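Local coordinates for DUF1285 domain-containing protein (Shewanella baltica, PDB 2RA9) that is of unknown function but is possibly involved in signal transduction, at residues A[79-84]-A[128-133]; A[90-95]-A[103-108]. All blocks are in the same frame, centred on the assembly; numbering follows the deposited sequence.

Contact 1. Residues A[79-84]-A[128-133]; sequences LLIVDF and GKLGRA. With EDO (1,2-ethanediol), chain F; EDO (1,2-ethanediol), chain D; EDO (1,2-ethanediol), chain I.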
loop_
_atom_site.group_PDB
_atom_site.type_symbol
_atom_site.label_atom_id
_atom_site.label_comp_id
_atom_site.label_asym_id
_atom_site.label_seq_id
_atom_site.Cartn_x
_atom_site.Cartn_y
_atom_site.Cartn_z
ATOM N N LEU A 79 0.581 -2.707 1.342
ATOM C CA LEU A 79 0.729 -2.674 -0.094
ATOM C C LEU A 79 2.183 -2.359 -0.434
ATOM O O LEU A 79 2.825 -1.578 0.253
ATOM C CB LEU A 79 -0.180 -1.609 -0.678
ATOM C CG LEU A 79 -1.683 -1.928 -0.602
ATOM C CD1 LEU A 79 -2.514 -0.740 -0.817
ATOM C CD2 LEU A 79 -2.058 -3.070 -1.563
ATOM N N LEU A 80 2.697 -2.999 -1.489
ATOM C CA LEU A 80 4.028 -2.735 -2.005
ATOM C C LEU A 80 3.876 -2.017 -3.363
ATOM O O LEU A 80 3.359 -2.586 -4.342
ATOM C CB LEU A 80 4.771 -4.059 -2.222
ATOM C CG LEU A 80 6.257 -3.882 -2.603
ATOM C CD1 LEU A 80 7.073 -3.551 -1.381
ATOM C CD2 LEU A 80 6.781 -5.116 -3.324
ATOM N N ILE A 81 4.362 -0.793 -3.414
ATOM C CA ILE A 81 4.335 0.019 -4.614
ATOM C C ILE A 81 5.448 -0.416 -5.570
ATOM O O ILE A 81 6.617 -0.443 -5.215
ATOM C CB ILE A 81 4.460 1.496 -4.283
ATOM C CG1 ILE A 81 3.183 1.982 -3.570
ATOM C CG2 ILE A 81 4.738 2.318 -5.580
ATOM C CD1 ILE A 81 3.251 3.368 -2.904
ATOM N N VAL A 82 5.095 -0.745 -6.803
ATOM C CA VAL A 82 6.071 -1.259 -7.774
ATOM C C VAL A 82 6.213 -0.329 -8.993
ATOM O O VAL A 82 7.166 -0.476 -9.765
ATOM C CB VAL A 82 5.759 -2.687 -8.187
ATOM C CG1 VAL A 82 5.801 -3.593 -6.977
ATOM C CG2 VAL A 82 4.402 -2.857 -8.963
ATOM N N ASP A 83 5.304 0.629 -9.164
ATOM C CA ASP A 83 5.364 1.575 -10.292
ATOM C C ASP A 83 4.653 2.848 -9.919
ATOM O O ASP A 83 3.819 2.875 -8.998
ATOM C CB ASP A 83 4.727 0.928 -11.538
ATOM C CG ASP A 83 5.230 1.496 -12.851
ATOM O OD1 ASP A 83 6.106 2.375 -12.860
ATOM O OD2 ASP A 83 4.709 1.041 -13.892
ATOM N N PHE A 84 4.974 3.918 -10.632
ATOM C CA PHE A 84 4.389 5.210 -10.391
ATOM C C PHE A 84 4.574 6.080 -11.638
ATOM O O PHE A 84 5.478 5.823 -12.454
ATOM C CB PHE A 84 4.984 5.884 -9.135
ATOM C CG PHE A 84 6.455 6.198 -9.274
ATOM C CD1 PHE A 84 6.856 7.338 -9.929
ATOM C CD2 PHE A 84 7.430 5.342 -8.781
ATOM C CE1 PHE A 84 8.205 7.623 -10.128
ATOM C CE2 PHE A 84 8.786 5.650 -8.982
ATOM C CZ PHE A 84 9.123 6.814 -9.681
ATOM N N GLY A 128 1.630 2.566 1.300
ATOM C CA GLY A 128 2.330 1.713 0.378
ATOM C C GLY A 128 3.830 1.851 0.567
ATOM O O GLY A 128 4.343 2.968 0.573
ATOM N N LYS A 129 4.541 0.734 0.724
ATOM C CA LYS A 129 5.989 0.722 0.815
ATOM C C LYS A 129 6.559 0.771 -0.603
ATOM O O LYS A 129 6.176 -0.023 -1.427
ATOM C CB LYS A 129 6.485 -0.562 1.495
ATOM C CG LYS A 129 7.988 -0.611 1.597
ATOM C CD LYS A 129 8.512 -1.658 2.556
ATOM C CE LYS A 129 8.309 -3.029 2.065
ATOM N NZ LYS A 129 8.832 -4.064 3.015
ATOM N N LEU A 130 7.539 1.628 -0.859
ATOM C CA LEU A 130 8.197 1.608 -2.166
ATOM C C LEU A 130 9.055 0.370 -2.331
ATOM O O LEU A 130 9.934 0.094 -1.496
ATOM C CB LEU A 130 9.107 2.840 -2.325
ATOM C CG LEU A 130 8.444 4.200 -2.490
ATOM C CD1 LEU A 130 9.470 5.245 -2.776
ATOM C CD2 LEU A 130 7.438 4.129 -3.642
ATOM N N GLY A 131 8.788 -0.377 -3.379
ATOM C CA GLY A 131 9.582 -1.537 -3.690
ATOM C C GLY A 131 11.011 -1.172 -4.071
ATOM O O GLY A 131 11.274 -0.065 -4.562
ATOM N N ARG A 132 11.935 -2.113 -3.898
ATOM C CA ARG A 132 13.325 -1.854 -4.167
ATOM C C ARG A 132 13.562 -1.461 -5.605
ATOM O O ARG A 132 14.379 -0.573 -5.860
ATOM C CB ARG A 132 14.201 -3.084 -3.845
ATOM C CG ARG A 132 14.489 -3.367 -2.348
ATOM C CD ARG A 132 14.273 -2.211 -1.430
ATOM N NE ARG A 132 14.956 -2.395 -0.143
ATOM C CZ ARG A 132 16.244 -2.131 0.081
ATOM N NH1 ARG A 132 17.032 -1.660 -0.881
ATOM N NH2 ARG A 132 16.750 -2.326 1.291
ATOM N N ALA A 133 12.849 -2.074 -6.540
ATOM C CA ALA A 133 13.100 -1.853 -7.958
ATOM C C ALA A 133 12.663 -0.485 -8.456
ATOM O O ALA A 133 13.085 -0.083 -9.554
ATOM C CB ALA A 133 12.477 -2.967 -8.825
HETATM C C1 EDO F . 13.370 0.800 -0.770
HETATM O O1 EDO F . 14.074 0.298 0.374
HETATM C C2 EDO F . 12.432 1.936 -0.377
HETATM O O2 EDO F . 11.352 1.470 0.466
HETATM C C1 EDO D . 8.866 2.761 -11.419
HETATM O O1 EDO D . 10.223 2.353 -11.266
HETATM C C2 EDO D . 8.782 3.972 -12.328
HETATM O O2 EDO D . 8.878 3.557 -13.690
HETATM C C1 EDO I . 17.327 -0.449 -5.182
HETATM O O1 EDO I . 18.559 -0.831 -5.782
HETATM C C2 EDO I . 17.576 0.277 -3.879
HETATM O O2 EDO I . 16.421 0.148 -3.053
#
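Gly128 sits where any side chain would collide with its neighbour: Ile81 sends CD1 over the glycine backbone, 3.8 Å from Gly128 CA, and a beta carbon on Gly128 would run straight into that methyl. The two strands run parallel, paired Leu79 with Gly128, Leu80 with Lys129 and Ile81 with Leu130, and are strongly twisted, their short axes 46° apart. Three backbone bonds tie them. Lys129 N gives its proton to Leu79 O in the carbonyl plane, at 2.9 Å; Ile81 N reaches Lys129 O from above the carbonyl plane, at 2.8 Å; and Gly131 N, already past the end of strand 127-130, closes on Ile81 O at 2.8 Å.

On one face of the sheet, Ile81 and Leu130 lie side by side and point the same way, with Ile81 CG2 3.8 Å from Leu130 CD2. The isoleucine has CG1 anti to the carbonyl carbon (chi1 -69°), and an extended chi2 carries CD1 across to Gly128. An alanine here would lose CD1, CG1 and CG2, and would probably loosen the packing against both Gly128 and Leu130. Leu120 of strand 118-121 touches both side chains on this face, and Phe138 of helix 135-141 packs against Leu130.

On the other face Leu80 crosses Lys129 obliquely, Leu80 CD1 resting 3.7 Å from Lys129 CE. The lysine chain bends at chi3 (70°), and its NZ is held elsewhere, by a salt bridge to Asp76 and a hydrogen bond to Ala31 O. Further along, Val82 and Asp83 both face Ser96, a classic beta bulge in strand 79-86. The pairing is the parallel centre of an otherwise antiparallel, mixed six-stranded sheet, in which the first strand lies beside the last.

Contact 2. Residues A[90-95]-A[103-108]; sequences HSLLNV and HHNVDI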
loop_
_atom_site.group_PDB
_atom_site.type_symbol
_atom_site.label_atom_id
_atom_site.label_comp_id
_atom_site.label_asym_id
_atom_site.label_seq_id
_atom_site.Cartn_x
_atom_site.Cartn_y
_atom_site.Cartn_z
ATOM N N HIS A 90 4.815 17.808 -12.787
ATOM C CA HIS A 90 4.661 18.418 -11.469
ATOM C C HIS A 90 3.414 18.013 -10.707
ATOM O O HIS A 90 3.208 18.483 -9.603
ATOM C CB HIS A 90 4.781 19.952 -11.506
ATOM C CG HIS A 90 6.073 20.413 -12.096
ATOM N ND1 HIS A 90 7.177 20.706 -11.332
ATOM C CD2 HIS A 90 6.454 20.549 -13.383
ATOM C CE1 HIS A 90 8.175 21.051 -12.128
ATOM N NE2 HIS A 90 7.761 20.949 -13.376
ATOM N N SER A 91 2.653 17.069 -11.246
ATOM C CA SER A 91 1.434 16.646 -10.593
ATOM C C SER A 91 1.698 15.639 -9.468
ATOM O O SER A 91 2.826 15.179 -9.245
ATOM C CB SER A 91 0.445 16.071 -11.616
ATOM O OG SER A 91 0.766 14.742 -11.971
ATOM N N LEU A 92 0.646 15.340 -8.724
ATOM C CA LEU A 92 0.625 14.226 -7.806
ATOM C C LEU A 92 0.820 12.935 -8.575
ATOM O O LEU A 92 0.764 12.905 -9.809
ATOM C CB LEU A 92 -0.694 14.206 -7.026
ATOM C CG LEU A 92 -0.982 15.389 -6.113
ATOM C CD1 LEU A 92 -2.368 15.279 -5.513
ATOM C CD2 LEU A 92 0.047 15.552 -5.025
ATOM N N LEU A 93 1.075 11.850 -7.846
ATOM C CA LEU A 93 1.434 10.599 -8.485
ATOM C C LEU A 93 0.245 9.655 -8.552
ATOM O O LEU A 93 -0.615 9.653 -7.661
ATOM C CB LEU A 93 2.523 9.889 -7.710
ATOM C CG LEU A 93 3.910 10.474 -7.595
ATOM C CD1 LEU A 93 4.749 9.532 -6.677
ATOM C CD2 LEU A 93 4.507 10.570 -8.931
ATOM N N ASN A 94 0.244 8.858 -9.606
ATOM C CA ASN A 94 -0.502 7.607 -9.652
ATOM C C ASN A 94 0.496 6.519 -9.311
ATOM O O ASN A 94 1.615 6.523 -9.846
ATOM C CB ASN A 94 -1.056 7.336 -11.049
ATOM C CG ASN A 94 -2.108 8.346 -11.465
ATOM O OD1 ASN A 94 -2.961 8.739 -10.674
ATOM N ND2 ASN A 94 -2.035 8.792 -12.722
ATOM N N VAL A 95 0.125 5.589 -8.420
ATOM C CA VAL A 95 0.984 4.431 -8.113
ATOM C C VAL A 95 0.234 3.158 -8.301
ATOM O O VAL A 95 -1.004 3.129 -8.156
ATOM C CB VAL A 95 1.620 4.480 -6.708
ATOM C CG1 VAL A 95 2.273 5.877 -6.463
ATOM C CG2 VAL A 95 0.571 4.160 -5.578
ATOM N N HIS A 103 -3.699 3.631 -7.367
ATOM C CA HIS A 103 -4.011 4.691 -6.429
ATOM C C HIS A 103 -3.644 6.035 -7.038
ATOM O O HIS A 103 -2.603 6.168 -7.686
ATOM C CB HIS A 103 -3.256 4.462 -5.115
ATOM C CG HIS A 103 -3.408 3.068 -4.578
ATOM N ND1 HIS A 103 -4.378 2.723 -3.660
ATOM C CD2 HIS A 103 -2.757 1.916 -4.876
ATOM C CE1 HIS A 103 -4.324 1.417 -3.432
ATOM N NE2 HIS A 103 -3.363 0.896 -4.168
ATOM N N HIS A 104 -4.502 7.016 -6.811
ATOM C CA HIS A 104 -4.345 8.342 -7.399
ATOM C C HIS A 104 -4.074 9.382 -6.346
ATOM O O HIS A 104 -4.242 9.165 -5.152
ATOM C CB HIS A 104 -5.609 8.739 -8.182
ATOM C CG HIS A 104 -6.074 7.690 -9.141
ATOM N ND1 HIS A 104 -5.446 7.436 -10.338
ATOM C CD2 HIS A 104 -7.093 6.800 -9.056
ATOM C CE1 HIS A 104 -6.070 6.456 -10.969
ATOM N NE2 HIS A 104 -7.067 6.046 -10.207
ATOM N N ASN A 105 -3.631 10.545 -6.811
ATOM C CA ASN A 105 -3.455 11.701 -5.962
ATOM C C ASN A 105 -2.473 11.482 -4.820
ATOM O O ASN A 105 -2.618 12.021 -3.722
ATOM C CB ASN A 105 -4.824 12.186 -5.453
ATOM C CG ASN A 105 -5.760 12.500 -6.589
ATOM O OD1 ASN A 105 -5.374 13.190 -7.540
ATOM N ND2 ASN A 105 -6.998 11.984 -6.519
ATOM N N VAL A 106 -1.411 10.750 -5.118
ATOM C CA VAL A 106 -0.451 10.389 -4.090
ATOM C C VAL A 106 0.618 11.460 -3.970
ATOM O O VAL A 106 1.182 11.876 -4.970
ATOM C CB VAL A 106 0.165 9.001 -4.369
ATOM C CG1 VAL A 106 1.207 8.627 -3.291
ATOM C CG2 VAL A 106 -0.919 7.960 -4.412
ATOM N N ASP A 107 0.851 11.910 -2.746
ATOM C CA ASP A 107 1.606 13.134 -2.475
ATOM C C ASP A 107 3.007 12.821 -1.906
ATOM O O ASP A 107 3.151 12.409 -0.770
ATOM C CB ASP A 107 0.818 14.011 -1.520
ATOM C CG ASP A 107 1.391 15.396 -1.351
ATOM O OD1 ASP A 107 2.483 15.678 -1.904
ATOM O OD2 ASP A 107 0.732 16.204 -0.629
ATOM N N ILE A 108 4.024 13.031 -2.732
ATOM C CA ILE A 108 5.420 12.854 -2.350
ATOM C C ILE A 108 5.753 13.575 -1.040
ATOM O O ILE A 108 6.511 13.079 -0.225
ATOM C CB ILE A 108 6.360 13.343 -3.524
ATOM C CG1 ILE A 108 6.359 12.323 -4.683
ATOM C CG2 ILE A 108 7.776 13.580 -3.033
ATOM C CD1 ILE A 108 6.820 12.882 -6.036
HETATM O O HOH W 1 -3.301 11.037 -9.690
#
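A beta hairpin, strands 93-97 and 102-106, carries this contact at the margin of the mixed sheet, and a G1 beta bulge interrupts it where Asn105 and Val106 both face Leu93. Asn105 takes a left-handed backbone conformation (phi 60°), and the register slips by one residue between the two hydrogen-bonded pairs. In the first pair, Leu93 N meets Val106 O at 2.9 Å, nearly straight and on a carbonyl lone pair, and Val106 N returns the bond to Leu93 O. Val95 and His103 form the second in the same reciprocal way, with His103 N approaching nearly along the Val95 C=O axis.

Inward, Leu93, Val95, His103 and Val106 share one face. Leu93 crosses Ile108 obliquely, its CD1 3.8 Å from Ile108 CG1, while Val95 CG2 lies 3.9 Å from His103 CB. The His103 ring is gripped at both nitrogens, ND1 by Glu123 and NE2 by Thr101, which fixes its rotation. Leu92, on the exposed side, spreads its two methyls along the partner chain: CD1 lies 3.7 Å from Asn105 O, and CD2 rests against Asp107, whose carboxylate is engaged by Gln110 and the backbone N of Lys109.

The polar chemistry gathers on Asn94. Its amide plane stands perpendicular to the His104 ring, so that the ND1 proton, directed along the imidazole plane, meets the amide oxygen from above its carbonyl plane, His104 ND1 to Asn94 OD1 being 2.8 Å. A water donates to that same Asn94 OD1 and accepts from Asn105 N, 2.9 Å away, bridging the bulge.

In the fold
Both contacts belong to one mixed sheet. Contact 1 lies in its buried middle, where strand 79-86 meets 127-130 in parallel; contact 2 is the antiparallel hairpin at the margin, nested within the chain loop that contact 1 closes. Strand 93-97 joins them, since it pairs with strand 79-86: Phe84 CB packs on Val95 CG1 at 3.8 Å. Leu79 CD1 also packs against His103 NE2, at 3.8 Å, on the farther strand 102-106. Their chemistry follows their places. The pair 79-84/128-133 relies on backbone bonds and aliphatic contacts, one of them over a glycine, whereas 90-95/103-108 adds an amide-imidazole bond and a bridging water at its partly exposed outer side.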